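Local coordinates for protein uroporphyrinogen III cosynthase (HemD) (Helicobacter pylori, PDB 3P9Z) that probably closes the linear tetrapyrrole hydroxymethylbilane into the macrocycle uroporphyrinogen III, releasing water, on the biosynthetic route to heme, at residues N144-L149 against A173-H178; A188-N193 against L197-Q202. All coordinates share one frame; numbering follows the deposited sequence.

In the fold
Both contacts set a helix against strand segments of the same sheet, and they differ in burial and in how far apart in the chain their elements lie. Contact 2 is the more buried: within one beta-alpha-beta unit, strand 187-190 packs through apolar groups on helix 193-201, which follows it directly, while a backbone bond within the helix's own start, Leu197 N to Asn193 O, lies at the exposed end. Contact 1 is partly buried and joins the end of strand 135-146 to helix 170-179 through apolar and CH-pi contacts, with no hydrogen bond. Their centres lie about 16 Å apart, and the two helices touch: Ala173 CB is 3.7 Å from Leu199 CD2.

Contact 1 (N144-L149 against A173-H178); sequences NKLKHL and AKAFLH
Leu146 lays its CD2 methyl over one face of the His178 imidazole, 3.7 Å from the ring centroid and only 5° off the ring normal. This is a CH-pi contact in nearly its ideal form: the methyl stands over the middle of the ring, at almost the same distance from each of its five atoms. The other branch of the leucine goes to the helix surface, where CD1 meets Ala175 CB at 3.5 Å, a tight fit for two methyl groups. One forked side chain thus engages two residues three positions apart, which the helix brings round to the same flank. His178 contributes by its torsions: chi1 (-177°) carries the ring out beside Leu146, and chi2 near 98° turns its face to the methyl.

The contact joins the last residue of strand 135-146 to helix 170-179. Just beyond, the chain is tied to the same helix by Tyr179, whose OH hydrogen-bonds Lys147 O and Leu149 N, while Ala175 also packs on Leu23 and Asn24 of strand 19-28. No hydrogen bond crosses between 144-149 and 173-178. Their attachment is therefore one of dispersion and shape, with the imidazole serving as an aromatic surface toward Leu146 and its nitrogens making no polar bond to the strand segment.

Contact 2 (A188-N193 against L197-Q202); sequences AISIGN and LYLQEQ
Leu199 reaches from helix 193-201 toward strand 187-190, within a beta-alpha-beta unit that strand 206-208 completes; the three elements run strand, helix, parallel neighbouring strand. Its CB leaves the helix on the side that faces the strand, and CG, trans to the carbonyl carbon (chi1 -73°), divides the chain into two branches with different partners. CD1 goes to the strand: it lies 3.5 Å from Ser190 OG and 4.3 Å from Ala188 CB, so a single methyl fits against two strand residues whose side chains emerge on the same face. CD2 turns to the neighbouring helix 170-179 and packs on Ala173. Phe167 of strand 164-167 also touches this leucine, placing it among the sheet and two helices.

The serine hydroxyl beside that methyl is buried, but its polar need is met elsewhere, by a hydrogen bond between Ser190 OG and Ser206 OG. Toward Leu199 it therefore offers a van der Waals surface, while its polar side links the strand to the next one across, where the backbone of Tyr207 hydrogen-bonds those of Ala188 and Ser190.

At the other end of the contact the chain turns into the helix, with Gly192 in the N-cap position. Asn193 begins the helix and Leu197 stands one turn on, both toward the outside of the protein. Leu197 folds its side chain back toward Asn193: CB and CG both lie 3.2 Å from Asn193 O, and CD1 is 4.2 Å from Asn193 CB. The same carbonyl oxygen accepts the i to i+4 bond from Leu197 N, 2.7 Å from Asn193 O.

Contact 1 (N144-L149 against A173-H178)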
ATOM      1  N   ASN A 144      -2.154   0.725  -8.194  1.00 32.44           N
ATOM      2  CA  ASN A 144      -1.719   2.000  -7.652  1.00 33.47           C
ATOM      3  C   ASN A 144      -1.013   2.719  -8.785  1.00 33.57           C
ATOM      4  O   ASN A 144       0.046   2.285  -9.243  1.00 33.66           O
ATOM      5  CB  ASN A 144      -0.791   1.796  -6.446  1.00 34.17           C
ATOM      6  CG  ASN A 144      -0.353   3.112  -5.812  1.00 36.19           C
ATOM      7  OD1 ASN A 144      -1.084   4.107  -5.828  1.00 37.31           O
ATOM      8  ND2 ASN A 144       0.851   3.114  -5.237  1.00 40.22           N
ATOM      9  N   LYS A 145      -1.622   3.804  -9.245  1.00 32.91           N
ATOM     10  CA  LYS A 145      -1.268   4.434 -10.506  1.00 33.31           C
ATOM     11  C   LYS A 145      -0.891   5.911 -10.315  1.00 31.83           C
ATOM     12  O   LYS A 145      -1.505   6.614  -9.505  1.00 30.94           O
ATOM     13  CB  LYS A 145      -2.499   4.372 -11.414  1.00 34.07           C
ATOM     14  CG  LYS A 145      -2.212   4.226 -12.874  1.00 37.99           C
ATOM     15  CD  LYS A 145      -3.486   3.796 -13.603  1.00 42.16           C
ATOM     16  CE  LYS A 145      -3.321   3.890 -15.114  1.00 44.38           C
ATOM     17  NZ  LYS A 145      -3.412   5.310 -15.563  1.00 46.69           N
ATOM     18  N   LEU A 146       0.074   6.376 -11.105  1.00 30.96           N
ATOM     19  CA  LEU A 146       0.472   7.789 -11.127  1.00 29.96           C
ATOM     20  C   LEU A 146      -0.675   8.712 -11.550  1.00 29.54           C
ATOM     21  O   LEU A 146      -1.298   8.477 -12.571  1.00 28.33           O
ATOM     22  CB  LEU A 146       1.656   7.995 -12.083  1.00 29.76           C
ATOM     23  CG  LEU A 146       2.166   9.440 -12.180  1.00 29.91           C
ATOM     24  CD1 LEU A 146       2.839   9.857 -10.872  1.00 28.17           C
ATOM     25  CD2 LEU A 146       3.109   9.653 -13.374  1.00 30.45           C
ATOM     26  N   LYS A 147      -0.935   9.762 -10.775  1.00 29.70           N
ATOM     27  CA  LYS A 147      -1.921  10.781 -11.179  1.00 30.98           C
ATOM     28  C   LYS A 147      -1.451  11.560 -12.406  1.00 31.63           C
ATOM     29  O   LYS A 147      -0.249  11.739 -12.625  1.00 31.12           O
ATOM     30  CB  LYS A 147      -2.198  11.785 -10.060  1.00 30.61           C
ATOM     31  CG  LYS A 147      -2.970  11.247  -8.903  1.00 30.76           C
ATOM     32  CD  LYS A 147      -3.283  12.366  -7.910  1.00 28.63           C
ATOM     33  CE  LYS A 147      -4.120  11.834  -6.771  1.00 29.43           C
ATOM     34  NZ  LYS A 147      -4.381  12.903  -5.766  1.00 31.36           N
ATOM     35  N   HIS A 148      -2.411  12.008 -13.206  1.00 32.57           N
ATOM     36  CA  HIS A 148      -2.137  12.875 -14.344  1.00 33.50           C
ATOM     37  C   HIS A 148      -2.427  14.270 -13.843  1.00 33.32           C
ATOM     38  O   HIS A 148      -3.586  14.664 -13.787  1.00 34.20           O
ATOM     39  CB  HIS A 148      -3.093  12.548 -15.504  1.00 34.39           C
ATOM     40  CG  HIS A 148      -2.740  11.306 -16.263  1.00 37.07           C
ATOM     41  ND1 HIS A 148      -2.021  10.265 -15.713  1.00 40.70           N
ATOM     42  CD2 HIS A 148      -3.028  10.930 -17.532  1.00 39.70           C
ATOM     43  CE1 HIS A 148      -1.873   9.308 -16.612  1.00 41.35           C
ATOM     44  NE2 HIS A 148      -2.479   9.685 -17.724  1.00 41.23           N
ATOM     45  N   LEU A 149      -1.395  15.009 -13.447  1.00 32.79           N
ATOM     46  CA  LEU A 149      -1.590  16.353 -12.899  1.00 31.84           C
ATOM     47  C   LEU A 149      -1.398  17.446 -13.936  1.00 31.84           C
ATOM     48  O   LEU A 149      -0.442  17.412 -14.729  1.00 31.64           O
ATOM     49  CB  LEU A 149      -0.655  16.621 -11.711  1.00 31.92           C
ATOM     50  CG  LEU A 149      -0.650  15.613 -10.558  1.00 31.75           C
ATOM     51  CD1 LEU A 149       0.629  15.766  -9.776  1.00 31.14           C
ATOM     52  CD2 LEU A 149      -1.880  15.776  -9.669  1.00 31.05           C
ATOM     53  N   ALA A 173       7.948   7.965  -3.837  1.00 23.15           N
ATOM     54  CA  ALA A 173       9.231   8.465  -4.303  1.00 23.18           C
ATOM     55  C   ALA A 173       9.273   8.533  -5.832  1.00 23.65           C
ATOM     56  O   ALA A 173       9.655   9.552  -6.410  1.00 23.48           O
ATOM     57  CB  ALA A 173      10.360   7.587  -3.778  1.00 22.96           C
ATOM     58  N   LYS A 174       8.865   7.446  -6.475  1.00 24.32           N
ATOM     59  CA  LYS A 174       8.815   7.370  -7.929  1.00 24.96           C
ATOM     60  C   LYS A 174       7.957   8.498  -8.533  1.00 24.41           C
ATOM     61  O   LYS A 174       8.389   9.188  -9.457  1.00 24.09           O
ATOM     62  CB  LYS A 174       8.301   5.985  -8.358  1.00 25.35           C
ATOM     63  CG  LYS A 174       8.421   5.701  -9.843  1.00 29.64           C
ATOM     64  CD  LYS A 174       8.204   4.207 -10.135  1.00 35.52           C
ATOM     65  CE  LYS A 174       8.272   3.929 -11.640  1.00 40.64           C
ATOM     66  NZ  LYS A 174       6.994   4.321 -12.346  1.00 43.24           N
ATOM     67  N   ALA A 175       6.749   8.671  -8.003  1.00 23.56           N
ATOM     68  CA  ALA A 175       5.828   9.681  -8.504  1.00 23.70           C
ATOM     69  C   ALA A 175       6.391  11.087  -8.273  1.00 23.75           C
ATOM     70  O   ALA A 175       6.267  11.969  -9.125  1.00 23.40           O
ATOM     71  CB  ALA A 175       4.471   9.538  -7.832  1.00 22.94           C
ATOM     72  N   PHE A 176       7.008  11.295  -7.115  1.00 24.16           N
ATOM     73  CA  PHE A 176       7.595  12.594  -6.843  1.00 24.33           C
ATOM     74  C   PHE A 176       8.633  12.929  -7.905  1.00 25.02           C
ATOM     75  O   PHE A 176       8.595  14.019  -8.494  1.00 25.10           O
ATOM     76  CB  PHE A 176       8.217  12.648  -5.457  1.00 24.07           C
ATOM     77  CG  PHE A 176       8.770  13.990  -5.105  1.00 23.84           C
ATOM     78  CD1 PHE A 176      10.108  14.299  -5.372  1.00 24.57           C
ATOM     79  CD2 PHE A 176       7.959  14.955  -4.521  1.00 23.51           C
ATOM     80  CE1 PHE A 176      10.644  15.555  -5.051  1.00 23.34           C
ATOM     81  CE2 PHE A 176       8.484  16.220  -4.197  1.00 25.90           C
ATOM     82  CZ  PHE A 176       9.835  16.513  -4.462  1.00 24.03           C
ATOM     83  N   LEU A 177       9.541  11.990  -8.154  1.00 25.48           N
ATOM     84  CA  LEU A 177      10.651  12.225  -9.082  1.00 26.87           C
ATOM     85  C   LEU A 177      10.161  12.346 -10.516  1.00 27.10           C
ATOM     86  O   LEU A 177      10.768  13.031 -11.306  1.00 28.13           O
ATOM     87  CB  LEU A 177      11.724  11.146  -8.959  1.00 26.74           C
ATOM     88  CG  LEU A 177      12.488  11.177  -7.624  1.00 27.79           C
ATOM     89  CD1 LEU A 177      13.459  10.001  -7.533  1.00 28.65           C
ATOM     90  CD2 LEU A 177      13.222  12.517  -7.439  1.00 26.52           C
ATOM     91  N   HIS A 178       9.045  11.705 -10.836  1.00 27.37           N
ATOM     92  CA  HIS A 178       8.411  11.931 -12.138  1.00 28.03           C
ATOM     93  C   HIS A 178       8.104  13.409 -12.355  1.00 27.64           C
ATOM     94  O   HIS A 178       8.321  13.927 -13.440  1.00 28.44           O
ATOM     95  CB  HIS A 178       7.136  11.094 -12.306  1.00 27.64           C
ATOM     96  CG  HIS A 178       6.503  11.240 -13.656  1.00 29.30           C
ATOM     97  ND1 HIS A 178       6.697  10.332 -14.677  1.00 29.81           N
ATOM     98  CD2 HIS A 178       5.720  12.221 -14.169  1.00 30.64           C
ATOM     99  CE1 HIS A 178       6.040  10.736 -15.751  1.00 30.55           C
ATOM    100  NE2 HIS A 178       5.446  11.884 -15.471  1.00 30.02           N
TER

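Contact 2 (A188-N193 against L197-Q202)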
ATOM      1  N   ALA A 188      15.348  14.324   2.292  1.00 24.08           N
ATOM      2  CA  ALA A 188      14.447  13.175   2.190  1.00 23.18           C
ATOM      3  C   ALA A 188      14.460  12.347   3.476  1.00 23.29           C
ATOM      4  O   ALA A 188      15.519  12.114   4.089  1.00 22.06           O
ATOM      5  CB  ALA A 188      14.818  12.281   0.996  1.00 23.10           C
ATOM      6  N   ILE A 189      13.269  11.903   3.857  1.00 22.15           N
ATOM      7  CA  ILE A 189      13.101  10.934   4.903  1.00 22.27           C
ATOM      8  C   ILE A 189      12.407   9.704   4.324  1.00 22.37           C
ATOM      9  O   ILE A 189      11.440   9.826   3.571  1.00 21.81           O
ATOM     10  CB  ILE A 189      12.281  11.538   6.079  1.00 22.46           C
ATOM     11  CG1 ILE A 189      13.119  12.647   6.748  1.00 23.51           C
ATOM     12  CG2 ILE A 189      11.829  10.436   7.054  1.00 21.98           C
ATOM     13  CD1 ILE A 189      12.532  13.219   8.022  1.00 24.45           C
ATOM     14  N   SER A 190      12.913   8.524   4.679  1.00 22.11           N
ATOM     15  CA  SER A 190      12.327   7.277   4.229  1.00 22.31           C
ATOM     16  C   SER A 190      11.725   6.545   5.396  1.00 22.27           C
ATOM     17  O   SER A 190      12.338   6.474   6.472  1.00 21.31           O
ATOM     18  CB  SER A 190      13.410   6.400   3.600  1.00 21.97           C
ATOM     19  OG  SER A 190      13.865   6.981   2.395  1.00 22.45           O
ATOM     20  N   ILE A 191      10.540   5.975   5.181  1.00 22.16           N
ATOM     21  CA  ILE A 191       9.888   5.173   6.228  1.00 22.06           C
ATOM     22  C   ILE A 191      10.706   3.923   6.613  1.00 22.31           C
ATOM     23  O   ILE A 191      10.728   3.509   7.782  1.00 22.77           O
ATOM     24  CB  ILE A 191       8.431   4.772   5.814  1.00 22.55           C
ATOM     25  CG1 ILE A 191       7.630   4.278   7.041  1.00 22.04           C
ATOM     26  CG2 ILE A 191       8.458   3.757   4.660  1.00 21.66           C
ATOM     27  CD1 ILE A 191       6.077   4.458   6.922  1.00 21.82           C
ATOM     28  N   GLY A 192      11.383   3.326   5.634  1.00 22.13           N
ATOM     29  CA  GLY A 192      12.193   2.119   5.865  1.00 22.15           C
ATOM     30  C   GLY A 192      13.185   1.977   4.722  1.00 22.44           C
ATOM     31  O   GLY A 192      13.166   2.797   3.790  1.00 21.45           O
ATOM     32  N   ASN A 193      14.034   0.943   4.778  1.00 22.65           N
ATOM     33  CA  ASN A 193      15.155   0.846   3.829  1.00 23.38           C
ATOM     34  C   ASN A 193      14.756   0.527   2.395  1.00 23.51           C
ATOM     35  O   ASN A 193      15.467   0.883   1.471  1.00 24.08           O
ATOM     36  CB  ASN A 193      16.313  -0.051   4.339  1.00 22.52           C
ATOM     37  CG  ASN A 193      15.897  -1.512   4.634  1.00 24.95           C
ATOM     38  OD1 ASN A 193      14.846  -2.018   4.197  1.00 23.76           O
ATOM     39  ND2 ASN A 193      16.749  -2.194   5.387  1.00 23.60           N
ATOM     40  N   LEU A 197      16.546   2.737  -0.138  1.00 23.54           N
ATOM     41  CA  LEU A 197      17.473   2.137  -1.097  1.00 24.24           C
ATOM     42  C   LEU A 197      17.031   2.373  -2.543  1.00 24.32           C
ATOM     43  O   LEU A 197      17.862   2.456  -3.461  1.00 24.18           O
ATOM     44  CB  LEU A 197      17.697   0.643  -0.792  1.00 24.31           C
ATOM     45  CG  LEU A 197      18.437   0.384   0.536  1.00 24.27           C
ATOM     46  CD1 LEU A 197      18.477  -1.104   0.906  1.00 24.54           C
ATOM     47  CD2 LEU A 197      19.850   0.940   0.476  1.00 19.92           C
ATOM     48  N   TYR A 198      15.724   2.513  -2.737  1.00 24.45           N
ATOM     49  CA  TYR A 198      15.212   2.958  -4.033  1.00 23.97           C
ATOM     50  C   TYR A 198      15.685   4.387  -4.324  1.00 23.65           C
ATOM     51  O   TYR A 198      16.246   4.661  -5.390  1.00 23.14           O
ATOM     52  CB  TYR A 198      13.686   2.883  -4.090  1.00 24.59           C
ATOM     53  CG  TYR A 198      13.178   3.575  -5.326  1.00 26.06           C
ATOM     54  CD1 TYR A 198      13.185   2.919  -6.559  1.00 26.58           C
ATOM     55  CD2 TYR A 198      12.768   4.907  -5.277  1.00 25.91           C
ATOM     56  CE1 TYR A 198      12.751   3.569  -7.724  1.00 30.02           C
ATOM     57  CE2 TYR A 198      12.339   5.576  -6.445  1.00 28.96           C
ATOM     58  CZ  TYR A 198      12.332   4.894  -7.649  1.00 29.86           C
ATOM     59  OH  TYR A 198      11.912   5.527  -8.786  1.00 32.76           O
ATOM     60  N   LEU A 199      15.462   5.298  -3.376  1.00 22.94           N
ATOM     61  CA  LEU A 199      15.975   6.667  -3.501  1.00 23.26           C
ATOM     62  C   LEU A 199      17.489   6.730  -3.773  1.00 23.24           C
ATOM     63  O   LEU A 199      17.959   7.502  -4.608  1.00 22.12           O
ATOM     64  CB  LEU A 199      15.628   7.502  -2.259  1.00 22.64           C
ATOM     65  CG  LEU A 199      14.150   7.906  -2.159  1.00 23.27           C
ATOM     66  CD1 LEU A 199      13.840   8.509  -0.793  1.00 21.67           C
ATOM     67  CD2 LEU A 199      13.778   8.883  -3.264  1.00 22.44           C
ATOM     68  N   GLN A 200      18.246   5.914  -3.053  1.00 24.18           N
ATOM     69  CA  GLN A 200      19.702   5.896  -3.217  1.00 25.67           C
ATOM     70  C   GLN A 200      20.112   5.405  -4.625  1.00 26.37           C
ATOM     71  O   GLN A 200      21.093   5.889  -5.197  1.00 26.42           O
ATOM     72  CB  GLN A 200      20.298   5.019  -2.123  1.00 25.58           C
ATOM     73  CG  GLN A 200      21.795   4.849  -2.173  1.00 27.94           C
ATOM     74  CD  GLN A 200      22.288   4.004  -1.014  1.00 30.69           C
ATOM     75  OE1 GLN A 200      21.983   4.279   0.158  1.00 30.00           O
ATOM     76  NE2 GLN A 200      23.042   2.964  -1.334  1.00 32.37           N
ATOM     77  N   GLU A 201      19.346   4.462  -5.181  1.00 27.20           N
ATOM     78  CA  GLU A 201      19.529   4.006  -6.560  1.00 28.79           C
ATOM     79  C   GLU A 201      19.375   5.196  -7.509  1.00 28.37           C
ATOM     80  O   GLU A 201      20.067   5.288  -8.526  1.00 27.95           O
ATOM     81  CB  GLU A 201      18.515   2.886  -6.888  1.00 29.76           C
ATOM     82  CG  GLU A 201      18.442   2.463  -8.379  1.00 34.56           C
ATOM     83  CD  GLU A 201      17.343   1.426  -8.672  1.00 39.86           C
ATOM     84  OE1 GLU A 201      16.574   1.069  -7.746  1.00 41.73           O
ATOM     85  OE2 GLU A 201      17.246   0.969  -9.834  1.00 41.54           O
ATOM     86  N   GLN A 202      18.478   6.119  -7.149  1.00 28.40           N
ATOM     87  CA  GLN A 202      18.233   7.320  -7.940  1.00 28.45           C
ATOM     88  C   GLN A 202      19.260   8.415  -7.633  1.00 28.07           C
ATOM     89  O   GLN A 202      19.151   9.521  -8.136  1.00 28.56           O
ATOM     90  CB  GLN A 202      16.806   7.852  -7.705  1.00 28.61           C
ATOM     91  CG  GLN A 202      15.656   6.825  -7.903  1.00 29.38           C
ATOM     92  CD  GLN A 202      15.740   6.036  -9.214  1.00 32.23           C
ATOM     93  OE1 GLN A 202      15.822   4.813  -9.205  1.00 35.47           O
ATOM     94  NE2 GLN A 202      15.709   6.734 -10.338  1.00 33.06           N
TER